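Local coordinates for protein mannan endo-1,4-beta-mannosidase (Cryptopygus antarcticus, PDB 4OOU) that hydrolyses the beta-1,4-mannosidic linkages in the backbones of mannans, releasing mainly short oligosaccharides such as mannobiose and mannotriose, at residues A[228-233]-A[273-278]. Numbering follows the deposited sequence.
Sequences AIHNAD and IINFYQ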
ATOM      1  N   ALA A 228      -7.503  -1.496  14.643  1.00 38.91           N
ATOM      2  CA  ALA A 228      -6.659  -1.103  15.752  1.00 39.59           C
ATOM      3  C   ALA A 228      -5.814   0.126  15.406  1.00 42.79           C
ATOM      4  O   ALA A 228      -5.502   0.985  16.283  1.00 43.11           O
ATOM      5  CB  ALA A 228      -5.797  -2.269  16.195  1.00 40.41           C
ATOM      6  N   ILE A 229      -5.446   0.224  14.132  1.00 40.32           N
ATOM      7  CA  ILE A 229      -4.851   1.468  13.631  1.00 41.28           C
ATOM      8  C   ILE A 229      -5.829   2.648  13.812  1.00 43.98           C
ATOM      9  O   ILE A 229      -5.469   3.708  14.340  1.00 42.03           O
ATOM     10  CB  ILE A 229      -4.499   1.370  12.135  1.00 39.07           C
ATOM     11  CG1 ILE A 229      -3.485   0.234  11.893  1.00 38.52           C
ATOM     12  CG2 ILE A 229      -3.955   2.716  11.655  1.00 38.37           C
ATOM     13  CD1 ILE A 229      -3.205  -0.094  10.445  1.00 35.78           C
ATOM     14  N   HIS A 230      -7.062   2.470  13.346  1.00 42.33           N
ATOM     15  CA  HIS A 230      -8.055   3.511  13.510  1.00 43.24           C
ATOM     16  C   HIS A 230      -8.283   3.781  14.996  1.00 41.17           C
ATOM     17  O   HIS A 230      -8.362   4.929  15.382  1.00 41.35           O
ATOM     18  CB  HIS A 230      -9.375   3.146  12.811  1.00 43.44           C
ATOM     19  CG  HIS A 230      -9.284   3.088  11.310  1.00 41.70           C
ATOM     20  ND1 HIS A 230      -8.845   4.150  10.546  1.00 40.38           N
ATOM     21  CD2 HIS A 230      -9.614   2.106  10.432  1.00 40.04           C
ATOM     22  CE1 HIS A 230      -8.893   3.816   9.266  1.00 41.90           C
ATOM     23  NE2 HIS A 230      -9.369   2.586   9.169  1.00 37.21           N
ATOM     24  N   ASN A 231      -8.363   2.738  15.827  1.00 40.55           N
ATOM     25  CA  ASN A 231      -8.513   2.935  17.291  1.00 43.19           C
ATOM     26  C   ASN A 231      -7.458   3.917  17.835  1.00 44.62           C
ATOM     27  O   ASN A 231      -7.751   4.794  18.633  1.00 41.58           O
ATOM     28  CB  ASN A 231      -8.422   1.609  18.094  1.00 39.74           C
ATOM     29  CG  ASN A 231      -9.658   0.710  17.941  1.00 37.48           C
ATOM     30  OD1 ASN A 231      -9.551  -0.512  18.007  1.00 36.87           O
ATOM     31  ND2 ASN A 231     -10.813   1.300  17.706  1.00 36.16           N
ATOM     32  N   ALA A 232      -6.235   3.755  17.369  1.00 46.79           N
ATOM     33  CA  ALA A 232      -5.111   4.510  17.883  1.00 47.85           C
ATOM     34  C   ALA A 232      -4.997   5.891  17.236  1.00 45.23           C
ATOM     35  O   ALA A 232      -4.629   6.859  17.907  1.00 44.96           O
ATOM     36  CB  ALA A 232      -3.818   3.705  17.677  1.00 47.47           C
ATOM     37  N   ASP A 233      -5.253   5.944  15.925  1.00 49.64           N
ATOM     38  CA  ASP A 233      -5.215   7.186  15.110  1.00 47.61           C
ATOM     39  C   ASP A 233      -6.459   7.296  14.243  1.00 44.68           C
ATOM     40  O   ASP A 233      -6.577   6.622  13.222  1.00 44.97           O
ATOM     41  CB  ASP A 233      -3.956   7.266  14.233  1.00 45.13           C
ATOM     42  CG  ASP A 233      -3.961   8.484  13.316  1.00 45.20           C
ATOM     43  OD1 ASP A 233      -4.702   9.455  13.608  1.00 44.50           O
ATOM     44  OD2 ASP A 233      -3.219   8.476  12.303  1.00 45.04           O
ATOM     45  N   ILE A 273     -11.822  -0.674   8.367  1.00 38.73           N
ATOM     46  CA  ILE A 273     -12.046  -0.478   6.935  1.00 37.12           C
ATOM     47  C   ILE A 273     -10.795  -0.007   6.207  1.00 36.16           C
ATOM     48  O   ILE A 273      -9.806   0.353   6.832  1.00 34.88           O
ATOM     49  CB  ILE A 273     -13.228   0.454   6.627  1.00 36.74           C
ATOM     50  CG1 ILE A 273     -13.041   1.873   7.203  1.00 36.43           C
ATOM     51  CG2 ILE A 273     -14.512  -0.185   7.117  1.00 38.20           C
ATOM     52  CD1 ILE A 273     -14.007   2.924   6.650  1.00 33.78           C
ATOM     53  N   ILE A 274     -10.808  -0.106   4.887  1.00 36.67           N
ATOM     54  CA  ILE A 274      -9.805   0.603   4.123  1.00 37.45           C
ATOM     55  C   ILE A 274     -10.417   1.917   3.719  1.00 37.99           C
ATOM     56  O   ILE A 274     -11.608   2.014   3.545  1.00 42.03           O
ATOM     57  CB  ILE A 274      -9.235  -0.165   2.923  1.00 34.14           C
ATOM     58  CG1 ILE A 274     -10.296  -0.660   1.966  1.00 35.21           C
ATOM     59  CG2 ILE A 274      -8.430  -1.341   3.401  1.00 35.26           C
ATOM     60  CD1 ILE A 274      -9.685  -1.457   0.817  1.00 36.20           C
ATOM     61  N   ASN A 275      -9.586   2.936   3.614  1.00 39.03           N
ATOM     62  CA  ASN A 275     -10.033   4.268   3.272  1.00 36.20           C
ATOM     63  C   ASN A 275      -9.866   4.582   1.804  1.00 36.28           C
ATOM     64  O   ASN A 275     -10.508   5.518   1.318  1.00 38.77           O
ATOM     65  CB  ASN A 275      -9.272   5.244   4.129  1.00 36.60           C
ATOM     66  CG  ASN A 275      -9.481   4.949   5.582  1.00 40.01           C
ATOM     67  OD1 ASN A 275      -8.570   4.526   6.308  1.00 38.37           O
ATOM     68  ND2 ASN A 275     -10.730   5.093   6.008  1.00 44.34           N
ATOM     69  N   PHE A 276      -9.011   3.804   1.126  1.00 33.79           N
ATOM     70  CA  PHE A 276      -8.771   3.892  -0.300  1.00 33.97           C
ATOM     71  C   PHE A 276      -8.393   2.532  -0.896  1.00 37.46           C
ATOM     72  O   PHE A 276      -7.657   1.747  -0.299  1.00 41.81           O
ATOM     73  CB  PHE A 276      -7.762   5.006  -0.661  1.00 35.72           C
ATOM     74  CG  PHE A 276      -6.302   4.744  -0.311  1.00 36.35           C
ATOM     75  CD1 PHE A 276      -5.485   3.982  -1.133  1.00 39.00           C
ATOM     76  CD2 PHE A 276      -5.713   5.365   0.774  1.00 38.04           C
ATOM     77  CE1 PHE A 276      -4.140   3.778  -0.833  1.00 35.49           C
ATOM     78  CE2 PHE A 276      -4.371   5.172   1.075  1.00 37.64           C
ATOM     79  CZ  PHE A 276      -3.586   4.374   0.264  1.00 36.15           C
ATOM     80  N   TYR A 277      -8.952   2.244  -2.069  1.00 37.28           N
ATOM     81  CA  TYR A 277      -8.642   1.038  -2.810  1.00 34.80           C
ATOM     82  C   TYR A 277      -7.311   1.207  -3.533  1.00 34.45           C
ATOM     83  O   TYR A 277      -6.749   2.312  -3.638  1.00 31.84           O
ATOM     84  CB  TYR A 277      -9.735   0.786  -3.825  1.00 35.97           C
ATOM     85  CG  TYR A 277     -11.122   0.589  -3.223  1.00 36.17           C
ATOM     86  CD1 TYR A 277     -11.476  -0.589  -2.566  1.00 36.25           C
ATOM     87  CD2 TYR A 277     -12.103   1.554  -3.378  1.00 36.75           C
ATOM     88  CE1 TYR A 277     -12.751  -0.763  -2.040  1.00 36.12           C
ATOM     89  CE2 TYR A 277     -13.381   1.373  -2.872  1.00 35.60           C
ATOM     90  CZ  TYR A 277     -13.696   0.226  -2.195  1.00 35.72           C
ATOM     91  OH  TYR A 277     -14.981   0.099  -1.707  1.00 39.22           O
ATOM     92  N   GLN A 278      -6.805   0.099  -4.040  1.00 33.33           N
ATOM     93  CA  GLN A 278      -5.493   0.087  -4.646  1.00 31.66           C
ATOM     94  C   GLN A 278      -5.350  -1.146  -5.489  1.00 32.55           C
ATOM     95  O   GLN A 278      -5.396  -2.273  -4.983  1.00 29.50           O
ATOM     96  CB  GLN A 278      -4.415   0.085  -3.575  1.00 32.23           C
ATOM     97  CG  GLN A 278      -2.995   0.426  -4.047  1.00 33.26           C
ATOM     98  CD  GLN A 278      -1.915  -0.039  -3.083  1.00 31.47           C
ATOM     99  OE1 GLN A 278      -0.893  -0.611  -3.515  1.00 29.30           O
ATOM    100  NE2 GLN A 278      -2.134   0.177  -1.777  1.00 27.45           N
TER
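His230, near the end of helix 215-232, reaches across to the loop 273-276 and meets Ile273 and Asn275 with the tip of its ring. Its CB leaves the helix in the direction of the loop. CG sits anti to the carbonyl carbon and beside the backbone N (chi1 -67°), and from there the imidazole reaches the loop with its NE2-CE1 edge. Further along, CD2 passes at 4.0 Å from Ile273 O, while NE2 gives that same carbonyl oxygen a hydrogen bond of 3.3 Å from NE2 to O, long but fairly straight at 161°. The oxygen lies almost in the ring plane; seen from the carbonyl, however, NE2 stands above its plane, tilted 37° out. Ser226 OG, one turn earlier on the same helix, also bonds Ile273 O. In this glycoside hydrolase family 5 TIM barrel, the contact ties an outer helix to the loop that leads into barrel strand 277-281, away from the substrate-binding and catalytic residues. Beside NE2, CE1 points at the amide of Asn275, coming within 3.1 Å of OD1. OD1 meets the ring at its edge, near the ring plane, and the ring and amide planes stand nearly perpendicular. OD1 has its hydrogen bond from Val238 N, at the start of the neighbouring strand 238-241. A leucine in place of His230 would probably leave Ile273 O without its imidazole donor and weaken the link between helix and loop. Beside the polar contacts, Ile273 CG1 brushes the ring at 4.2 Å from NE2.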